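Local coordinates for Ice-binding protein (Flavobacteriaceae bacterium, PDB 5UYT) that probably binds to ice crystals and restrains their growth, as an antifreeze protein built of right-handed beta-helical solenoid domains, at residues S129-V135 / L156-M162; V214-L218 / A282-L286; F301-L307 / L320-L326; V390-V396 / G408-I414. All coordinates share one frame; numbering follows the deposited sequence. Where two conformers were deposited one is given.

Interaction 1: S129-V135 / L156-M162; sequences SAANTQV and LATNTVM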
loop_
_atom_site.group_PDB
_atom_site.type_symbol
_atom_site.label_atom_id
_atom_site.label_comp_id
_atom_site.label_asym_id
_atom_site.label_seq_id
_atom_site.Cartn_x
_atom_site.Cartn_y
_atom_site.Cartn_z
ATOM N N SER A 129 2.543 -11.820 -24.931
ATOM C CA SER A 129 2.418 -10.457 -25.456
ATOM C C SER A 129 3.765 -10.021 -26.030
ATOM O O SER A 129 4.820 -10.571 -25.652
ATOM C CB SER A 129 1.988 -9.476 -24.357
ATOM O OG SER A 129 3.003 -9.360 -23.351
ATOM N N ALA A 130 3.708 -9.046 -26.934
ATOM C CA ALA A 130 4.889 -8.350 -27.440
ATOM C C ALA A 130 5.277 -7.245 -26.466
ATOM O O ALA A 130 4.428 -6.783 -25.690
ATOM C CB ALA A 130 4.587 -7.764 -28.819
ATOM N N ALA A 131 6.541 -6.824 -26.483
ATOM C CA ALA A 131 6.975 -5.736 -25.593
ATOM C C ALA A 131 6.081 -4.531 -25.825
ATOM O O ALA A 131 5.697 -4.243 -26.981
ATOM C CB ALA A 131 8.440 -5.389 -25.843
ATOM N N ASN A 132 5.712 -3.866 -24.723
ATOM C CA ASN A 132 4.988 -2.565 -24.740
ATOM C C ASN A 132 3.531 -2.681 -25.118
ATOM O O ASN A 132 2.885 -1.664 -25.362
ATOM C CB ASN A 132 5.666 -1.552 -25.670
ATOM C CG ASN A 132 7.152 -1.434 -25.425
ATOM O OD1 ASN A 132 7.581 -1.194 -24.306
ATOM N ND2 ASN A 132 7.947 -1.640 -26.470
ATOM N N THR A 133 3.005 -3.908 -25.149
ATOM C CA THR A 133 1.574 -4.140 -25.313
ATOM C C THR A 133 0.807 -3.415 -24.221
ATOM O O THR A 133 1.238 -3.417 -23.063
ATOM C CB THR A 133 1.274 -5.638 -25.171
ATOM O OG1 THR A 133 1.923 -6.340 -26.242
ATOM C CG2 THR A 133 -0.251 -5.926 -25.193
ATOM N N GLN A 134 -0.349 -2.846 -24.560
ATOM C CA GLN A 134 -1.199 -2.212 -23.526
ATOM C C GLN A 134 -2.662 -2.608 -23.628
ATOM O O GLN A 134 -3.305 -2.383 -24.659
ATOM C CB GLN A 134 -1.065 -0.709 -23.596
ATOM C CG GLN A 134 0.331 -0.251 -23.217
ATOM C CD GLN A 134 0.394 1.231 -22.952
ATOM O OE1 GLN A 134 1.451 1.834 -23.067
ATOM N NE2 GLN A 134 -0.732 1.823 -22.580
ATOM N N VAL A 135 -3.183 -3.165 -22.546
ATOM C CA VAL A 135 -4.608 -3.415 -22.424
ATOM C C VAL A 135 -5.225 -2.238 -21.667
ATOM O O VAL A 135 -4.787 -1.914 -20.573
ATOM C CB VAL A 135 -4.876 -4.762 -21.726
ATOM C CG1 VAL A 135 -6.377 -4.978 -21.503
ATOM C CG2 VAL A 135 -4.316 -5.874 -22.605
ATOM N N LEU A 156 4.205 -12.525 -20.426
ATOM C CA LEU A 156 4.007 -11.135 -20.792
ATOM C C LEU A 156 5.336 -10.421 -20.922
ATOM O O LEU A 156 6.128 -10.396 -19.968
ATOM C CB LEU A 156 3.057 -10.428 -19.802
ATOM C CG LEU A 156 1.713 -11.162 -19.635
ATOM C CD1 LEU A 156 0.790 -10.296 -18.786
ATOM C CD2 LEU A 156 1.046 -11.454 -20.979
ATOM N N ALA A 157 5.561 -9.835 -22.110
ATOM C CA ALA A 157 6.825 -9.205 -22.474
ATOM C C ALA A 157 7.051 -7.915 -21.724
ATOM O O ALA A 157 6.119 -7.363 -21.121
ATOM C CB ALA A 157 6.864 -8.930 -23.971
ATOM N N THR A 158 8.294 -7.435 -21.786
ATOM C CA THR A 158 8.695 -6.238 -21.059
ATOM C C THR A 158 7.705 -5.077 -21.239
ATOM O O THR A 158 7.236 -4.783 -22.353
ATOM C CB THR A 158 10.083 -5.761 -21.487
ATOM O OG1 THR A 158 10.053 -5.503 -22.885
ATOM C CG2 THR A 158 11.110 -6.857 -21.248
ATOM N N ASN A 159 7.418 -4.417 -20.118
ATOM C CA ASN A 159 6.523 -3.234 -20.089
ATOM C C ASN A 159 5.080 -3.485 -20.584
ATOM O O ASN A 159 4.403 -2.540 -20.989
ATOM C CB ASN A 159 7.161 -2.040 -20.805
ATOM C CG ASN A 159 8.487 -1.644 -20.190
ATOM O OD1 ASN A 159 8.628 -1.600 -18.976
ATOM N ND2 ASN A 159 9.480 -1.419 -21.023
ATOM N N THR A 160 4.600 -4.726 -20.520
ATOM C CA THR A 160 3.199 -4.997 -20.879
ATOM C C THR A 160 2.258 -4.420 -19.824
ATOM O O THR A 160 2.425 -4.699 -18.625
ATOM C CB THR A 160 2.931 -6.509 -21.066
ATOM O OG1 THR A 160 3.646 -6.948 -22.223
ATOM C CG2 THR A 160 1.424 -6.795 -21.267
ATOM N N VAL A 161 1.295 -3.613 -20.258
ATOM C CA VAL A 161 0.227 -3.148 -19.369
ATOM C C VAL A 161 -0.949 -4.111 -19.519
ATOM O O VAL A 161 -1.521 -4.252 -20.626
ATOM C CB VAL A 161 -0.196 -1.722 -19.708
ATOM C CG1 VAL A 161 -1.438 -1.333 -18.887
ATOM C CG2 VAL A 161 0.976 -0.765 -19.470
ATOM N N MET A 162 -1.276 -4.811 -18.439
ATOM C CA MET A 162 -2.276 -5.883 -18.478
ATOM C C MET A 162 -3.418 -5.628 -17.485
ATOM O O MET A 162 -3.221 -5.023 -16.438
ATOM C CB MET A 162 -1.608 -7.245 -18.204
ATOM C CG MET A 162 -2.493 -8.479 -18.429
ATOM S SD MET A 162 -3.054 -8.620 -20.138
ATOM C CE MET A 162 -3.566 -10.348 -20.036
HETATM O O HOH W 1 9.707 -2.899 -23.244
HETATM O O HOH W 2 3.913 -0.150 -21.858
#
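Segments 129-135 and 156-162 turn the same corner on adjacent coils: each makes a type II beta turn, A130 to T133 and A157 to T160, and runs on into a strand, with Q134 bridged to V161 at a CA-CA separation of 4.5 Å. V161 N gives its hydrogen to T133 O, and V135 N reaches V161 O; at the turns N132 N bonds T158 O. Inside the corner a hydroxyl relay links the coils. A157 N donates to S129 OG at 2.9 Å, S129 OG passes its own hydrogen to T160 OG1 at 2.7 Å, and T160 OG1 donates to A157 O from above that carbonyl's plane. S129 can do this because chi1 of 65° tucks OG between its backbone N and carbonyl carbon, over the next coil. T133 repeats the threonine's part one coil away, its OG1 closing on A130 O at 2.6 Å. A methyl suits A157, whose CB already lies 3.1 Å from S129 O. On the outer side, the N132 and N159 side chains lie side by side, their amide planes 17° apart; asparagine suits the positive-phi position of both turns. A water donates to N132 OD1 and also hydrogen-bonds T158 OG1. Beyond the turn the aliphatic CG of Q134 rests against V161 CG2 at 3.8 Å, while V135 CG2 and M162 SD meet in the interior. The corner joins strands 127-129 and 154-156 to strands 134-138 and 161-163; L103 of strand 101-104 lies against S129 and M162, and V179 of the following coil touches L156 and T160.

Interaction 2: V214-L218 / A282-L286; sequences VAPNL and AYTYL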
loop_
_atom_site.group_PDB
_atom_site.type_symbol
_atom_site.label_atom_id
_atom_site.label_comp_id
_atom_site.label_asym_id
_atom_site.label_seq_id
_atom_site.Cartn_x
_atom_site.Cartn_y
_atom_site.Cartn_z
ATOM N N VAL A 214 -9.619 1.330 14.042
ATOM C CA VAL A 214 -10.131 2.535 14.720
ATOM C C VAL A 214 -8.957 3.395 15.162
ATOM O O VAL A 214 -8.018 2.886 15.777
ATOM C CB VAL A 214 -11.003 2.150 15.936
ATOM C CG1 VAL A 214 -11.421 3.384 16.732
ATOM C CG2 VAL A 214 -12.219 1.385 15.469
ATOM N N ALA A 215 -8.998 4.677 14.787
ATOM C CA ALA A 215 -7.967 5.678 15.116
ATOM C C ALA A 215 -7.840 5.840 16.630
ATOM O O ALA A 215 -8.850 5.693 17.343
ATOM C CB ALA A 215 -8.300 7.030 14.482
ATOM N N PRO A 216 -6.624 6.142 17.134
ATOM C CA PRO A 216 -6.510 6.410 18.558
ATOM C C PRO A 216 -7.194 7.718 18.925
ATOM O O PRO A 216 -7.247 8.649 18.104
ATOM C CB PRO A 216 -5.005 6.584 18.755
ATOM C CG PRO A 216 -4.523 7.146 17.425
ATOM C CD PRO A 216 -5.317 6.301 16.454
ATOM N N ASN A 217 -7.705 7.784 20.148
ATOM C CA ASN A 217 -8.125 9.042 20.682
ATOM C C ASN A 217 -6.857 9.740 21.159
ATOM O O ASN A 217 -6.159 9.235 22.048
ATOM C CB ASN A 217 -9.120 8.822 21.818
ATOM C CG ASN A 217 -9.509 10.117 22.520
ATOM O OD1 ASN A 217 -9.265 11.213 22.044
ATOM N ND2 ASN A 217 -10.161 9.970 23.666
ATOM N N LEU A 218 -6.527 10.867 20.532
ATOM C CA LEU A 218 -5.361 11.651 20.984
ATOM C C LEU A 218 -5.641 12.529 22.222
ATOM O O LEU A 218 -4.700 13.116 22.777
ATOM C CB LEU A 218 -4.783 12.502 19.843
ATOM C CG LEU A 218 -4.282 11.721 18.619
ATOM C CD1 LEU A 218 -3.799 12.712 17.567
ATOM C CD2 LEU A 218 -3.172 10.743 18.993
ATOM N N ALA A 282 -2.371 7.096 23.956
ATOM C CA ALA A 282 -2.398 6.884 22.507
ATOM C C ALA A 282 -1.311 5.878 22.076
ATOM O O ALA A 282 -1.566 4.998 21.237
ATOM C CB ALA A 282 -2.240 8.209 21.759
ATOM N N TYR A 283 -0.104 6.014 22.628
ATOM C CA TYR A 283 0.970 5.093 22.263
ATOM C C TYR A 283 0.590 3.642 22.609
ATOM O O TYR A 283 0.711 2.738 21.775
ATOM C CB TYR A 283 2.300 5.489 22.932
ATOM C CG TYR A 283 3.463 4.617 22.514
ATOM C CD1 TYR A 283 4.254 4.953 21.400
ATOM C CD2 TYR A 283 3.781 3.485 23.230
ATOM C CE1 TYR A 283 5.328 4.140 21.019
ATOM C CE2 TYR A 283 4.838 2.654 22.864
ATOM C CZ TYR A 283 5.605 2.989 21.761
ATOM O OH TYR A 283 6.655 2.151 21.452
ATOM N N THR A 284 0.136 3.424 23.842
ATOM C CA THR A 284 -0.310 2.105 24.278
ATOM C C THR A 284 -1.437 1.555 23.397
ATOM O O THR A 284 -1.432 0.379 23.061
ATOM C CB THR A 284 -0.786 2.142 25.736
ATOM O OG1 THR A 284 0.285 2.673 26.521
ATOM C CG2 THR A 284 -1.187 0.753 26.243
ATOM N N TYR A 285 -2.386 2.410 23.030
ATOM C CA TYR A 285 -3.472 1.983 22.139
ATOM C C TYR A 285 -2.913 1.503 20.792
ATOM O O TYR A 285 -3.313 0.429 20.302
ATOM C CB TYR A 285 -4.504 3.106 21.928
ATOM C CG TYR A 285 -5.556 2.740 20.886
ATOM C CD1 TYR A 285 -6.693 2.015 21.242
ATOM C CD2 TYR A 285 -5.400 3.099 19.551
ATOM C CE1 TYR A 285 -7.657 1.668 20.296
ATOM C CE2 TYR A 285 -6.353 2.742 18.591
ATOM C CZ TYR A 285 -7.489 2.054 18.971
ATOM O OH TYR A 285 -8.452 1.696 18.022
ATOM N N LEU A 286 -2.011 2.286 20.196
ATOM C CA LEU A 286 -1.434 1.962 18.879
ATOM C C LEU A 286 -0.592 0.682 18.952
ATOM O O LEU A 286 -0.710 -0.228 18.100
ATOM C CB LEU A 286 -0.577 3.119 18.366
ATOM C CG LEU A 286 -1.305 4.384 17.904
ATOM C CD1 LEU A 286 -0.302 5.463 17.512
ATOM C CD2 LEU A 286 -2.273 4.074 16.749
#
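An extended loop, 214-218, passes across one turn of helix 270-288, and the two backbones come nearest at P216 and A282, whose CA atoms are 5.7 Å apart. L286 N to A282 O is a regular helical bond; Y285 and L286, three and four residues on from A282, fall with it on the side that meets the loop. The central piece is P216. Its CB packs against the Y285 ring at CD2, 3.6 Å away, while its CD meets L286 CD2 at 3.8 Å, so that two helix side chains meet different atoms of the pyrrolidine ring. A282, directed at the loop, has just a methyl to offer, which lets the loop come close: its CB touches L218 CD2 at 3.9 Å and lies near P216 CB. Y285 carries the polar link. With CG anti to the backbone N (chi1 174°), its ring stretches out along the loop until OH donates to V214 O at 2.6 Å. That oxygen lies at the edge of the ring, near its plane, whereas the hydroxyl stands 48° out of the plane of the carbonyl. The OH also brushes V214 CB at 3.3 Å. Beneath, F364 of strand 363-367 touches P216, and I384 of strand 382-385 touches A282 and L286. A rigid proline with no N-H to satisfy suits a greasy groove between helix and strands, while the one phenol bond ties down V214 at the start of the segment. The contact is therefore mainly apolar, with a single directed bond tying the loop between strands 198-200 and 224-228 to helix 270-288.

Interaction 3: F301-L307 / L320-L326; sequences FGQNLVL and LNGKVTL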
loop_
_atom_site.group_PDB
_atom_site.type_symbol
_atom_site.label_atom_id
_atom_site.label_comp_id
_atom_site.label_asym_id
_atom_site.label_seq_id
_atom_site.Cartn_x
_atom_site.Cartn_y
_atom_site.Cartn_z
ATOM N N PHE A 301 12.244 0.336 3.270
ATOM C CA PHE A 301 10.944 1.045 3.261
ATOM C C PHE A 301 11.030 2.293 2.364
ATOM O O PHE A 301 12.068 2.940 2.280
ATOM C CB PHE A 301 10.606 1.422 4.730
ATOM C CG PHE A 301 9.243 2.013 4.944
ATOM C CD1 PHE A 301 8.064 1.257 4.738
ATOM C CD2 PHE A 301 9.127 3.318 5.435
ATOM C CE1 PHE A 301 6.802 1.852 4.994
ATOM C CE2 PHE A 301 7.883 3.899 5.708
ATOM C CZ PHE A 301 6.718 3.167 5.478
ATOM N N GLY A 302 9.925 2.629 1.712
ATOM C CA GLY A 302 9.927 3.713 0.720
ATOM C C GLY A 302 10.080 3.119 -0.665
ATOM O O GLY A 302 9.455 2.108 -1.006
ATOM N N GLN A 303 10.905 3.762 -1.470
ATOM C CA GLN A 303 11.166 3.314 -2.843
ATOM C C GLN A 303 9.866 3.124 -3.603
ATOM O O GLN A 303 9.719 2.147 -4.355
ATOM C CB GLN A 303 11.962 2.000 -2.849
ATOM C CG GLN A 303 13.291 2.083 -2.117
ATOM C CD GLN A 303 14.088 0.831 -2.376
ATOM O OE1 GLN A 303 14.691 0.694 -3.420
ATOM N NE2 GLN A 303 14.017 -0.124 -1.468
ATOM N N ASN A 304 8.939 4.060 -3.405
ATOM C CA ASN A 304 7.657 4.091 -4.104
ATOM C C ASN A 304 6.694 2.963 -3.696
ATOM O O ASN A 304 5.793 2.583 -4.465
ATOM C CB ASN A 304 7.892 4.178 -5.631
ATOM C CG ASN A 304 8.963 5.195 -5.979
ATOM O OD1 ASN A 304 9.991 4.868 -6.576
ATOM N ND2 ASN A 304 8.758 6.408 -5.568
ATOM N N LEU A 305 6.857 2.462 -2.473
ATOM C CA LEU A 305 5.919 1.529 -1.881
ATOM C C LEU A 305 4.576 2.244 -1.771
ATOM O O LEU A 305 4.525 3.449 -1.445
ATOM C CB LEU A 305 6.382 1.167 -0.454
ATOM C CG LEU A 305 5.637 0.160 0.431
ATOM C CD1 LEU A 305 5.566 -1.233 -0.204
ATOM C CD2 LEU A 305 6.346 0.105 1.800
ATOM N N VAL A 306 3.502 1.510 -2.039
ATOM C CA VAL A 306 2.151 2.020 -1.826
ATOM C C VAL A 306 1.483 1.112 -0.796
ATOM O O VAL A 306 1.524 -0.136 -0.930
ATOM C CB VAL A 306 1.333 2.005 -3.146
ATOM C CG1 VAL A 306 -0.078 2.562 -2.939
ATOM C CG2 VAL A 306 2.055 2.799 -4.229
ATOM N N LEU A 307 0.844 1.739 0.197
ATOM C CA LEU A 307 0.110 1.045 1.246
ATOM C C LEU A 307 -1.389 1.395 1.174
ATOM O O LEU A 307 -1.783 2.374 0.519
ATOM C CB LEU A 307 0.697 1.400 2.625
ATOM C CG LEU A 307 2.197 1.057 2.818
ATOM C CD1 LEU A 307 2.653 1.446 4.244
ATOM C CD2 LEU A 307 2.496 -0.423 2.527
ATOM N N LEU A 320 13.117 5.278 5.802
ATOM C CA LEU A 320 12.280 5.707 4.675
ATOM C C LEU A 320 13.200 6.312 3.615
ATOM O O LEU A 320 13.785 7.405 3.819
ATOM C CB LEU A 320 11.239 6.741 5.133
ATOM C CG LEU A 320 10.425 7.393 3.994
ATOM C CD1 LEU A 320 9.620 6.335 3.250
ATOM C CD2 LEU A 320 9.473 8.493 4.499
ATOM N N ASN A 321 13.350 5.598 2.493
ATOM C CA ASN A 321 14.164 6.086 1.375
ATOM C C ASN A 321 13.189 6.569 0.328
ATOM O O ASN A 321 12.418 5.749 -0.232
ATOM C CB ASN A 321 15.056 4.977 0.769
ATOM C CG ASN A 321 16.027 5.513 -0.312
ATOM O OD1 ASN A 321 15.740 6.483 -1.039
ATOM N ND2 ASN A 321 17.211 4.879 -0.414
ATOM N N GLY A 322 13.182 7.877 0.074
ATOM C CA GLY A 322 12.314 8.376 -0.971
ATOM C C GLY A 322 10.868 8.346 -0.490
ATOM O O GLY A 322 10.579 8.736 0.638
ATOM N N LYS A 323 9.990 7.852 -1.360
ATOM C CA LYS A 323 8.563 8.024 -1.151
ATOM C C LYS A 323 7.836 6.769 -0.697
ATOM O O LYS A 323 8.076 5.674 -1.241
ATOM C CB LYS A 323 7.931 8.463 -2.480
ATOM C CG LYS A 323 6.404 8.680 -2.381
ATOM C CD LYS A 323 5.761 9.333 -3.596
ATOM C CE LYS A 323 5.949 8.534 -4.864
ATOM N NZ LYS A 323 5.179 9.141 -6.008
ATOM N N VAL A 324 6.928 6.956 0.263
ATOM C CA VAL A 324 5.867 5.982 0.542
ATOM C C VAL A 324 4.526 6.690 0.309
ATOM O O VAL A 324 4.364 7.842 0.703
ATOM C CB VAL A 324 5.991 5.378 1.973
ATOM C CG1 VAL A 324 5.850 6.449 3.062
ATOM C CG2 VAL A 324 5.000 4.226 2.178
ATOM N N THR A 325 3.575 5.979 -0.314
ATOM C CA THR A 325 2.254 6.524 -0.589
ATOM C C THR A 325 1.194 5.745 0.162
ATOM O O THR A 325 1.282 4.489 0.278
ATOM C CB THR A 325 1.970 6.458 -2.095
ATOM O OG1 THR A 325 2.932 7.249 -2.806
ATOM C CG2 THR A 325 0.531 6.942 -2.413
ATOM N N LEU A 326 0.235 6.490 0.721
ATOM C CA LEU A 326 -0.902 5.914 1.442
ATOM C C LEU A 326 -2.159 6.120 0.608
ATOM O O LEU A 326 -2.537 7.241 0.312
ATOM C CB LEU A 326 -1.008 6.541 2.853
ATOM C CG LEU A 326 0.342 6.452 3.607
ATOM C CD1 LEU A 326 0.168 7.203 4.930
ATOM C CD2 LEU A 326 0.759 4.980 3.865
HETATM O O HOH W 3 4.754 5.444 -3.556
#
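F301 O accepts from N321 N at 3.0 Å, and with an angle of 178° at the hydrogen the bond is almost straight; it opens a run of backbone bonds between two adjacent coils of the solenoid. Q303 N follows, bonding N321 O at 2.8 Å. The type I' turn G302 to L305, closed by L305 N to G302 O, then shifts the donor: N304 N finds K323 O in the carbonyl plane, though the bond is bent to 135°. Past the turn the parallel strands take over, T325 N giving to L305 O and L307 N to T325 O. L305 O has a second donor in a water, which lies 2.7 Å from T325 OG1 and so links the threonine to the neighbouring coil. Glycine suits position 302, since a CB there would clash with N321 O and be pressed against the preceding carbonyl. Q303 NE2 is served by A300 O, while N304 ND2 lies across the K323 chain near CE. Inside, the F301 ring, its CG anti to the backbone N (chi1 -173°), meets L320 CD1 with CD2 at 3.8 Å and, in one of the two deposited V324 positions, V324 CG2 with CZ; W365 and L314 also touch it. A serine in place of F301 would probably leave L320 without its aromatic neighbour and open a gap in the core. L307 CB and L326 CD2 lie side by side at 3.8 Å, continuing that apolar filling. The main chain thus meets its polar needs from coil to coil, so that F301, L307, L320 and L326 can pack inside as apolar groups.

Interaction 4: V390-V396 / G408-I414; sequences VIINTGV and GISTFGI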
loop_
_atom_site.group_PDB
_atom_site.type_symbol
_atom_site.label_atom_id
_atom_site.label_comp_id
_atom_site.label_asym_id
_atom_site.label_seq_id
_atom_site.Cartn_x
_atom_site.Cartn_y
_atom_site.Cartn_z
ATOM N N VAL A 390 14.570 12.849 19.326
ATOM C CA VAL A 390 13.966 13.162 18.049
ATOM C C VAL A 390 14.774 14.293 17.414
ATOM O O VAL A 390 15.108 15.282 18.098
ATOM C CB VAL A 390 12.483 13.582 18.223
ATOM C CG1 VAL A 390 11.847 14.023 16.900
ATOM C CG2 VAL A 390 11.687 12.458 18.895
ATOM N N ILE A 391 15.093 14.140 16.130
ATOM C CA ILE A 391 15.716 15.237 15.368
ATOM C C ILE A 391 14.874 15.499 14.137
ATOM O O ILE A 391 14.557 14.557 13.389
ATOM C CB ILE A 391 17.148 14.877 14.914
ATOM C CG1 ILE A 391 18.008 14.564 16.122
ATOM C CG2 ILE A 391 17.761 16.031 14.080
ATOM C CD1 ILE A 391 19.382 14.009 15.747
ATOM N N ILE A 392 14.512 16.760 13.914
ATOM C CA ILE A 392 13.768 17.126 12.712
ATOM C C ILE A 392 14.611 18.179 12.007
ATOM O O ILE A 392 14.812 19.299 12.510
ATOM C CB ILE A 392 12.359 17.666 12.996
ATOM C CG1 ILE A 392 11.638 16.804 14.047
ATOM C CG2 ILE A 392 11.570 17.713 11.679
ATOM C CD1 ILE A 392 10.256 17.289 14.414
ATOM N N ASN A 393 15.171 17.759 10.875
ATOM C CA ASN A 393 16.235 18.530 10.195
ATOM C C ASN A 393 15.753 19.632 9.285
ATOM O O ASN A 393 14.555 19.768 9.031
ATOM C CB ASN A 393 17.145 17.521 9.411
ATOM C CG ASN A 393 18.057 16.710 10.341
ATOM O OD1 ASN A 393 19.039 17.256 10.904
ATOM N ND2 ASN A 393 17.721 15.423 10.559
ATOM N N THR A 394 16.705 20.438 8.814
ATOM C CA THR A 394 16.402 21.615 8.014
ATOM C C THR A 394 15.330 21.374 6.941
ATOM O O THR A 394 15.466 20.476 6.123
ATOM C CB THR A 394 17.677 22.038 7.289
ATOM O OG1 THR A 394 18.688 22.342 8.284
ATOM C CG2 THR A 394 17.405 23.299 6.411
ATOM N N GLY A 395 14.293 22.212 6.930
ATOM C CA GLY A 395 13.425 22.264 5.786
ATOM C C GLY A 395 12.319 21.218 5.826
ATOM O O GLY A 395 11.473 21.209 4.940
ATOM N N VAL A 396 12.307 20.361 6.850
ATOM C CA VAL A 396 11.253 19.336 6.946
ATOM C C VAL A 396 9.885 20.029 7.018
ATOM O O VAL A 396 9.756 21.074 7.711
ATOM C CB VAL A 396 11.491 18.443 8.179
ATOM C CG1 VAL A 396 10.218 17.615 8.486
ATOM C CG2 VAL A 396 12.650 17.487 7.912
ATOM N N GLY A 408 14.435 13.897 24.240
ATOM C CA GLY A 408 14.559 15.276 23.789
ATOM C C GLY A 408 14.221 15.418 22.322
ATOM O O GLY A 408 14.233 14.431 21.560
ATOM N N ILE A 409 13.891 16.638 21.919
ATOM C CA ILE A 409 13.502 16.900 20.528
ATOM C C ILE A 409 14.248 18.148 20.067
ATOM O O ILE A 409 14.217 19.185 20.760
ATOM C CB ILE A 409 11.971 17.155 20.363
ATOM C CG1 ILE A 409 11.127 15.945 20.828
ATOM C CG2 ILE A 409 11.620 17.523 18.913
ATOM C CD1 ILE A 409 9.621 16.244 20.751
ATOM N N SER A 410 14.903 18.048 18.907
ATOM C CA SER A 410 15.645 19.168 18.352
ATOM C C SER A 410 15.128 19.396 16.956
ATOM O O SER A 410 15.084 18.442 16.163
ATOM C CB SER A 410 17.146 18.875 18.308
ATOM O OG SER A 410 17.619 18.509 19.599
ATOM N N THR A 411 14.724 20.632 16.664
ATOM C CA THR A 411 14.185 20.952 15.351
ATOM C C THR A 411 15.044 22.053 14.727
ATOM O O THR A 411 15.619 22.906 15.459
ATOM C CB THR A 411 12.701 21.423 15.416
ATOM O OG1 THR A 411 12.593 22.607 16.233
ATOM C CG2 THR A 411 11.845 20.302 16.102
ATOM N N PHE A 412 15.093 22.060 13.390
ATOM C CA PHE A 412 15.948 22.985 12.661
ATOM C C PHE A 412 15.175 23.538 11.450
ATOM O O PHE A 412 14.995 22.819 10.458
ATOM C CB PHE A 412 17.230 22.248 12.190
ATOM C CG PHE A 412 18.090 21.761 13.318
ATOM C CD1 PHE A 412 19.095 22.569 13.856
ATOM C CD2 PHE A 412 17.917 20.492 13.852
ATOM C CE1 PHE A 412 19.902 22.132 14.917
ATOM C CE2 PHE A 412 18.705 20.059 14.919
ATOM C CZ PHE A 412 19.710 20.872 15.458
ATOM N N GLY A 413 14.687 24.785 11.526
ATOM C CA GLY A 413 14.164 25.424 10.322
ATOM C C GLY A 413 13.061 24.611 9.653
ATOM O O GLY A 413 13.101 24.398 8.424
ATOM N N ILE A 414 12.045 24.250 10.425
ATOM C CA ILE A 414 10.964 23.361 9.932
ATOM C C ILE A 414 9.644 24.130 9.807
ATOM O O ILE A 414 9.525 25.272 10.291
ATOM C CB ILE A 414 10.765 22.118 10.837
ATOM C CG1 ILE A 414 10.116 22.485 12.186
ATOM C CG2 ILE A 414 12.097 21.367 11.071
ATOM C CD1 ILE A 414 9.700 21.211 12.964
HETATM O O HOH W 4 17.239 15.607 19.821
#
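V390 and I409 lie side by side on parallel strands, CB of the valine 3.8 Å from CG1 of the isoleucine, with I226 and V402 of other strands closing round them. Next along this inward face I392, in one of its two deposited positions, brings CD1 to T411 CG2 and CG2 to I414 CG2, the two isoleucines crossing at about a right angle; branched side chains suit extended strands and fill the interior closely. T411 turns its hydroxyl to N235 OD1, so this polar atom too has a partner. An alanine at I409 would probably strip V390 of its partner on the adjacent coil and open a gap beside I226. These are neighbouring coils of a right-handed beta-helix, bonded in register from V390 N to G408 O (2.8 Å) through S410 N to V390 O and I392 N to S410 O. The outward face is looser. F412 is exposed, its CE2 no nearer than 4.2 Å to I391 CG2; chi1 of -64° sets CG beside the backbone N, with the ring's edge to I392 O. The backbone bond from F412 N to I392 O is weak, bent to 130°. A water donates to V390 O and lies 2.9 Å from S410 OG. At the corner G395, whose backbone angles would press a CB against the carbonyl O of T394, bonds G413 O from above its carbonyl plane.

How the interactions relate
Interactions 1, 3 and 4 join neighbouring coils of the beta-helical domains through backbone bonds, whereas interaction 2 sets a loop against a helix with apolar side chains plus one phenol bond. Interaction 3 is the most buried and lies nearest the middle of the chain; interactions 1, 2 and 4 are partly buried. Hydroxyls do the inner work in the corner of interaction 1, whereas interaction 3 puts an aromatic ring and leucines inside and interaction 4 valine and isoleucines, with its phenylalanine outside; waters bridge the coils in all three. Interaction 1 belongs to the first ice-binding-like region, interactions 3 and 4 to the second, their centres about 21 Å apart, and none touches another.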